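Local coordinates for ribosomal-protein-S5-alanine N-acetyltransferase (Vibrio fischeri, PDB 3IGR) that probably transfers the acetyl group of acetyl-CoA to the N-terminal alanine of ribosomal protein uS5, as a member of the RimJ acetyltransferases, at residues 138-143 and 168-173; 157-162 and 172-177. All blocks are in the same frame, centred on the assembly; numbering follows the deposited sequence.

Contact 1 (138-143 and 168-173); sequences IPRNEK and AWEDHI
The turn that joins strand 132-137 to helix 142-150 of the GNAT acetyltransferase fold rests here, through Ile138, Pro139 and Arg140, on Glu170 to Ile173 of strand 168-178. A type I beta turn runs from Ile138 to Asn141 and is closed by Asn141 N to Ile138 O at 2.8 Å. The polar tie is a salt bridge. Arg140 meets Glu170 end-on, with one nitrogen for each carboxylate oxygen. NH1 of Arg140 lies 3.0 Å from OE1 of Glu170, and this bond is nearly straight at 175°. NH2 of Arg140 reaches OE2 of Glu170 at the longer distance of 3.3 Å. Both oxygens lie close to the guanidinium plane. The carboxylate is turned 44° against that plane, and both of its oxygens are met from above its own plane. The Arg140 chain is extended from CG to NE, while chi2 of Glu170 (-80°) turns CD out of an extended chain, and the two side chains cross at about a right angle.

The rest of the contact is packing. Ile138 lays CG1 over one face of the His172 ring, 3.9 Å from the centroid, as a CH-pi contact offset toward the rim. Its nearest ring atom is NE2, for which the model contains no polar partner. CD of Pro139 sits 3.3 Å from the backbone O of Asp171, which also has no hydrogen-bond partner in the model. CG of Pro139 packs against CG1 and CD1 of Ile173, 4.1 Å from each. The carboxylate of Asp171 turns to another partner, accepting a hydrogen bond at OD1 from Lys161 N. Asn141 caps helix 142-150 through OD1, which accepts from Ser144 N. This is a strand-to-helix turn with an Asn N-cap, packed on the neighbouring antiparallel strand of a GNAT sheet.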
loop_
_atom_site.group_PDB
_atom_site.type_symbol
_atom_site.label_atom_id
_atom_site.label_comp_id
_atom_site.label_asym_id
_atom_site.label_seq_id
_atom_site.Cartn_x
_atom_site.Cartn_y
_atom_site.Cartn_z
ATOM N N ILE A 138 -4.058 -14.263 -15.628
ATOM C CA ILE A 138 -3.881 -14.070 -17.063
ATOM C C ILE A 138 -3.145 -12.718 -17.256
ATOM O O ILE A 138 -3.556 -11.707 -16.678
ATOM C CB ILE A 138 -5.252 -14.068 -17.807
ATOM C CG1 ILE A 138 -5.948 -15.431 -17.693
ATOM C CG2 ILE A 138 -5.071 -13.670 -19.299
ATOM C CD1 ILE A 138 -7.491 -15.387 -17.851
ATOM N N PRO A 139 -2.068 -12.693 -18.064
ATOM C CA PRO A 139 -1.273 -11.459 -18.134
ATOM C C PRO A 139 -2.078 -10.196 -18.451
ATOM O O PRO A 139 -1.732 -9.130 -17.954
ATOM C CB PRO A 139 -0.254 -11.737 -19.256
ATOM C CG PRO A 139 -0.149 -13.205 -19.327
ATOM C CD PRO A 139 -1.509 -13.758 -18.913
ATOM N N ARG A 140 -3.138 -10.292 -19.248
ATOM C CA ARG A 140 -3.867 -9.077 -19.601
ATOM C C ARG A 140 -4.873 -8.635 -18.525
ATOM O O ARG A 140 -5.517 -7.602 -18.668
ATOM C CB ARG A 140 -4.491 -9.164 -21.008
ATOM C CG ARG A 140 -5.707 -10.046 -21.107
ATOM C CD ARG A 140 -6.098 -10.312 -22.561
ATOM N NE ARG A 140 -7.249 -11.215 -22.604
ATOM C CZ ARG A 140 -7.187 -12.547 -22.571
ATOM N NH1 ARG A 140 -6.022 -13.191 -22.518
ATOM N NH2 ARG A 140 -8.311 -13.239 -22.602
ATOM N N ASN A 141 -5.001 -9.422 -17.456
ATOM C CA ASN A 141 -5.769 -9.006 -16.280
ATOM C C ASN A 141 -4.949 -8.037 -15.414
ATOM O O ASN A 141 -4.387 -8.421 -14.379
ATOM C CB ASN A 141 -6.201 -10.233 -15.465
ATOM C CG ASN A 141 -7.280 -9.913 -14.446
ATOM O OD1 ASN A 141 -7.586 -8.749 -14.177
ATOM N ND2 ASN A 141 -7.852 -10.957 -13.856
ATOM N N GLU A 142 -4.863 -6.790 -15.861
ATOM C CA GLU A 142 -4.092 -5.749 -15.178
ATOM C C GLU A 142 -4.588 -5.473 -13.747
ATOM O O GLU A 142 -3.786 -5.192 -12.855
ATOM C CB GLU A 142 -4.080 -4.463 -16.014
ATOM N N LYS A 143 -5.898 -5.563 -13.529
ATOM C CA LYS A 143 -6.478 -5.285 -12.214
ATOM C C LYS A 143 -5.976 -6.296 -11.189
ATOM O O LYS A 143 -5.560 -5.928 -10.079
ATOM C CB LYS A 143 -8.002 -5.303 -12.271
ATOM C CG LYS A 143 -8.617 -4.071 -12.897
ATOM C CD LYS A 143 -10.125 -4.086 -12.725
ATOM C CE LYS A 143 -10.814 -4.931 -13.792
ATOM N NZ LYS A 143 -11.373 -4.052 -14.860
ATOM N N ALA A 168 -10.746 -21.437 -24.791
ATOM C CA ALA A 168 -9.308 -21.451 -25.139
ATOM C C ALA A 168 -8.396 -21.609 -23.919
ATOM O O ALA A 168 -8.747 -21.194 -22.813
ATOM C CB ALA A 168 -8.922 -20.172 -25.908
ATOM N N TRP A 169 -7.214 -22.185 -24.134
ATOM C CA TRP A 169 -6.195 -22.265 -23.094
ATOM C C TRP A 169 -5.552 -20.893 -22.886
ATOM O O TRP A 169 -5.164 -20.226 -23.863
ATOM C CB TRP A 169 -5.129 -23.278 -23.480
ATOM C CG TRP A 169 -5.633 -24.677 -23.473
ATOM C CD1 TRP A 169 -5.943 -25.474 -24.575
ATOM C CD2 TRP A 169 -5.920 -25.464 -22.313
ATOM N NE1 TRP A 169 -6.392 -26.700 -24.141
ATOM C CE2 TRP A 169 -6.374 -26.724 -22.762
ATOM C CE3 TRP A 169 -5.823 -25.228 -20.932
ATOM C CZ2 TRP A 169 -6.749 -27.744 -21.866
ATOM C CZ3 TRP A 169 -6.185 -26.235 -20.046
ATOM C CH2 TRP A 169 -6.650 -27.482 -20.520
ATOM N N GLU A 170 -5.465 -20.452 -21.634
ATOM C CA GLU A 170 -4.938 -19.116 -21.357
ATOM C C GLU A 170 -3.619 -19.199 -20.586
ATOM O O GLU A 170 -3.521 -19.923 -19.601
ATOM C CB GLU A 170 -5.976 -18.280 -20.588
ATOM C CG GLU A 170 -7.226 -17.927 -21.418
ATOM C CD GLU A 170 -6.999 -16.750 -22.350
ATOM O OE1 GLU A 170 -5.916 -16.139 -22.301
ATOM O OE2 GLU A 170 -7.912 -16.420 -23.139
ATOM N N ASP A 171 -2.598 -18.527 -21.098
ATOM C CA ASP A 171 -1.338 -18.342 -20.393
ATOM C C ASP A 171 -1.621 -17.699 -19.010
ATOM O O ASP A 171 -2.554 -16.898 -18.872
ATOM C CB ASP A 171 -0.393 -17.425 -21.215
ATOM C CG ASP A 171 0.048 -18.036 -22.561
ATOM O OD1 ASP A 171 -0.263 -19.208 -22.862
ATOM O OD2 ASP A 171 0.745 -17.342 -23.331
ATOM N N HIS A 172 -0.843 -18.073 -17.987
ATOM C CA HIS A 172 -0.944 -17.441 -16.673
ATOM C C HIS A 172 0.418 -17.158 -16.100
ATOM O O HIS A 172 1.333 -17.990 -16.225
ATOM C CB HIS A 172 -1.644 -18.354 -15.672
ATOM C CG HIS A 172 -3.127 -18.412 -15.841
ATOM N ND1 HIS A 172 -4.002 -18.088 -14.831
ATOM C CD2 HIS A 172 -3.888 -18.788 -16.893
ATOM C CE1 HIS A 172 -5.242 -18.260 -15.248
ATOM N NE2 HIS A 172 -5.201 -18.692 -16.496
ATOM N N ILE A 173 0.539 -16.002 -15.450
ATOM C CA ILE A 173 1.716 -15.671 -14.663
ATOM C C ILE A 173 1.629 -16.399 -13.334
ATOM O O ILE A 173 0.586 -16.383 -12.698
ATOM C CB ILE A 173 1.831 -14.136 -14.416
ATOM C CG1 ILE A 173 1.794 -13.359 -15.741
ATOM C CG2 ILE A 173 3.078 -13.813 -13.618
ATOM C CD1 ILE A 173 2.929 -13.682 -16.707
#

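Contact 2 (157-162 and 172-177); sequences GEAKKY and HILTSK
Gly157 to Ala159 pair with His172 to Leu174 as antiparallel strands. Four backbone hydrogen bonds join them. In the Gly157-Leu174 pair, Leu174 N to Gly157 O is 2.8 Å, while the return bond from Gly157 N to Leu174 O is weak at 3.4 Å. In the Ala159-His172 pair, Ala159 N donates to His172 O at 2.8 Å and His172 N donates to Ala159 O at 3.0 Å. Glu158 and Ile173 form the non-hydrogen-bonded pair between them. CA of Glu158 adds a CA-H...O contact to His172 O.

Side chains meet on both faces. On one, Glu158 packs on Ile173: its CG is anti to the backbone N (chi1 -174°) and its extended chain brings CD and OE2 each to 3.9 Å from CD1 of Ile173. On the other, the contact is apolar: CD2 of Leu174 touches CB of Ala159 at 4.0 Å and approaches CZ of Tyr162.

The aromatic contact follows a corner in the chain at Lys160 and Lys161. The corner brings Tyr162 back to His172, and the two rings meet obliquely, their planes 55° apart. CD2 of Tyr162 lies over one face of the imidazole, 3.5 Å from CG of His172. CB of Tyr162 also touches CD2 of that ring. This is an antiparallel strand pair of the C-terminal part of the GNAT fold, with an aromatic pair beside the Ala159-His172 hydrogen-bonded pair.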
loop_
_atom_site.group_PDB
_atom_site.type_symbol
_atom_site.label_atom_id
_atom_site.label_comp_id
_atom_site.label_asym_id
_atom_site.label_seq_id
_atom_site.Cartn_x
_atom_site.Cartn_y
_atom_site.Cartn_z
ATOM N N GLY A 157 7.275 -17.259 -12.548
ATOM C CA GLY A 157 7.341 -17.716 -13.933
ATOM C C GLY A 157 6.035 -17.578 -14.686
ATOM O O GLY A 157 5.150 -16.806 -14.315
ATOM N N GLU A 158 5.932 -18.327 -15.767
ATOM C CA GLU A 158 4.751 -18.287 -16.598
ATOM C C GLU A 158 4.427 -19.676 -17.099
ATOM O O GLU A 158 5.308 -20.407 -17.604
ATOM C CB GLU A 158 4.932 -17.342 -17.794
ATOM C CG GLU A 158 3.624 -17.205 -18.584
ATOM C CD GLU A 158 3.654 -16.153 -19.665
ATOM O OE1 GLU A 158 2.684 -16.086 -20.441
ATOM O OE2 GLU A 158 4.637 -15.392 -19.742
ATOM N N ALA A 159 3.165 -20.043 -16.940
ATOM C CA ALA A 159 2.673 -21.310 -17.440
ATOM C C ALA A 159 1.838 -21.072 -18.696
ATOM O O ALA A 159 0.733 -20.518 -18.635
ATOM C CB ALA A 159 1.868 -22.018 -16.356
ATOM N N LYS A 160 2.391 -21.446 -19.848
ATOM C CA LYS A 160 1.649 -21.303 -21.100
ATOM C C LYS A 160 0.408 -22.205 -21.086
ATOM O O LYS A 160 0.453 -23.322 -20.545
ATOM C CB LYS A 160 2.538 -21.634 -22.294
ATOM C CG LYS A 160 3.722 -20.675 -22.452
ATOM C CD LYS A 160 3.323 -19.441 -23.244
ATOM C CE LYS A 160 4.413 -18.366 -23.206
ATOM N NZ LYS A 160 5.607 -18.774 -23.995
ATOM N N LYS A 161 -0.684 -21.716 -21.684
ATOM C CA LYS A 161 -1.868 -22.551 -21.957
ATOM C C LYS A 161 -2.262 -23.329 -20.693
ATOM O O LYS A 161 -2.331 -24.556 -20.671
ATOM C CB LYS A 161 -1.589 -23.469 -23.149
ATOM C CG LYS A 161 -1.241 -22.671 -24.443
ATOM C CD LYS A 161 -0.876 -23.596 -25.576
ATOM C CE LYS A 161 -0.476 -22.827 -26.821
ATOM N NZ LYS A 161 0.719 -23.503 -27.429
ATOM N N TYR A 162 -2.525 -22.565 -19.640
ATOM C CA TYR A 162 -2.582 -23.095 -18.308
ATOM C C TYR A 162 -3.981 -23.592 -17.923
ATOM O O TYR A 162 -4.132 -24.718 -17.457
ATOM C CB TYR A 162 -2.083 -21.999 -17.365
ATOM C CG TYR A 162 -1.938 -22.411 -15.933
ATOM C CD1 TYR A 162 -1.071 -23.433 -15.563
ATOM C CD2 TYR A 162 -2.640 -21.740 -14.936
ATOM C CE1 TYR A 162 -0.921 -23.797 -14.218
ATOM C CE2 TYR A 162 -2.506 -22.089 -13.598
ATOM C CZ TYR A 162 -1.650 -23.117 -13.248
ATOM O OH TYR A 162 -1.534 -23.452 -11.926
ATOM N N HIS A 172 -0.843 -18.073 -17.987
ATOM C CA HIS A 172 -0.944 -17.441 -16.673
ATOM C C HIS A 172 0.418 -17.158 -16.100
ATOM O O HIS A 172 1.333 -17.990 -16.225
ATOM C CB HIS A 172 -1.644 -18.354 -15.672
ATOM C CG HIS A 172 -3.127 -18.412 -15.841
ATOM N ND1 HIS A 172 -4.002 -18.088 -14.831
ATOM C CD2 HIS A 172 -3.888 -18.788 -16.893
ATOM C CE1 HIS A 172 -5.242 -18.260 -15.248
ATOM N NE2 HIS A 172 -5.201 -18.692 -16.496
ATOM N N ILE A 173 0.539 -16.002 -15.450
ATOM C CA ILE A 173 1.716 -15.671 -14.663
ATOM C C ILE A 173 1.629 -16.399 -13.334
ATOM O O ILE A 173 0.586 -16.383 -12.698
ATOM C CB ILE A 173 1.831 -14.136 -14.416
ATOM C CG1 ILE A 173 1.794 -13.359 -15.741
ATOM C CG2 ILE A 173 3.078 -13.813 -13.618
ATOM C CD1 ILE A 173 2.929 -13.682 -16.707
ATOM N N LEU A 174 2.702 -17.053 -12.921
ATOM C CA LEU A 174 2.708 -17.713 -11.615
ATOM C C LEU A 174 3.387 -16.793 -10.612
ATOM O O LEU A 174 4.477 -16.272 -10.869
ATOM C CB LEU A 174 3.435 -19.070 -11.670
ATOM C CG LEU A 174 3.072 -20.000 -12.845
ATOM C CD1 LEU A 174 4.060 -21.136 -12.980
ATOM C CD2 LEU A 174 1.661 -20.515 -12.692
ATOM N N THR A 175 2.739 -16.587 -9.480
ATOM C CA THR A 175 3.290 -15.722 -8.441
ATOM C C THR A 175 3.120 -16.354 -7.073
ATOM O O THR A 175 2.280 -17.260 -6.885
ATOM C CB THR A 175 2.633 -14.301 -8.433
ATOM O OG1 THR A 175 1.328 -14.361 -7.830
ATOM C CG2 THR A 175 2.516 -13.729 -9.830
ATOM N N SER A 176 3.911 -15.894 -6.106
ATOM C CA SER A 176 3.730 -16.385 -4.752
ATOM C C SER A 176 4.148 -15.358 -3.716
ATOM O O SER A 176 4.872 -14.411 -4.012
ATOM C CB SER A 176 4.505 -17.686 -4.541
ATOM O OG SER A 176 5.875 -17.377 -4.407
ATOM N N LYS A 177 3.651 -15.539 -2.502
ATOM C CA LYS A 177 4.157 -14.822 -1.356
ATOM C C LYS A 177 4.558 -15.862 -0.304
ATOM O O LYS A 177 3.800 -16.797 -0.039
ATOM C CB LYS A 177 3.082 -13.888 -0.804
ATOM C CG LYS A 177 3.625 -12.877 0.202
ATOM C CD LYS A 177 2.538 -11.903 0.647
ATOM C CE LYS A 177 3.145 -10.852 1.573
ATOM N NZ LYS A 177 2.232 -9.698 1.776
#

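From the N terminus, the chain first reaches 138-143, runs through helix 142-150 into strand 154-162, then passes 164-165 and enters strand 168-178. Contact 1 closes the longer loop, with 24 residues between its segments. Contact 2 closes a shorter one of nine residues. The loops overlap without nesting: contact 2 begins within the loop of contact 1 and ends farther along strand 168-178. The contacts share His172 and Ile173, and their centres are about 9 Å apart. A probable hydrogen bond from Tyr162 N to Glu170 O also links them. Strand 168-178 thus ties the turn before helix 142-150 to strand 154-162.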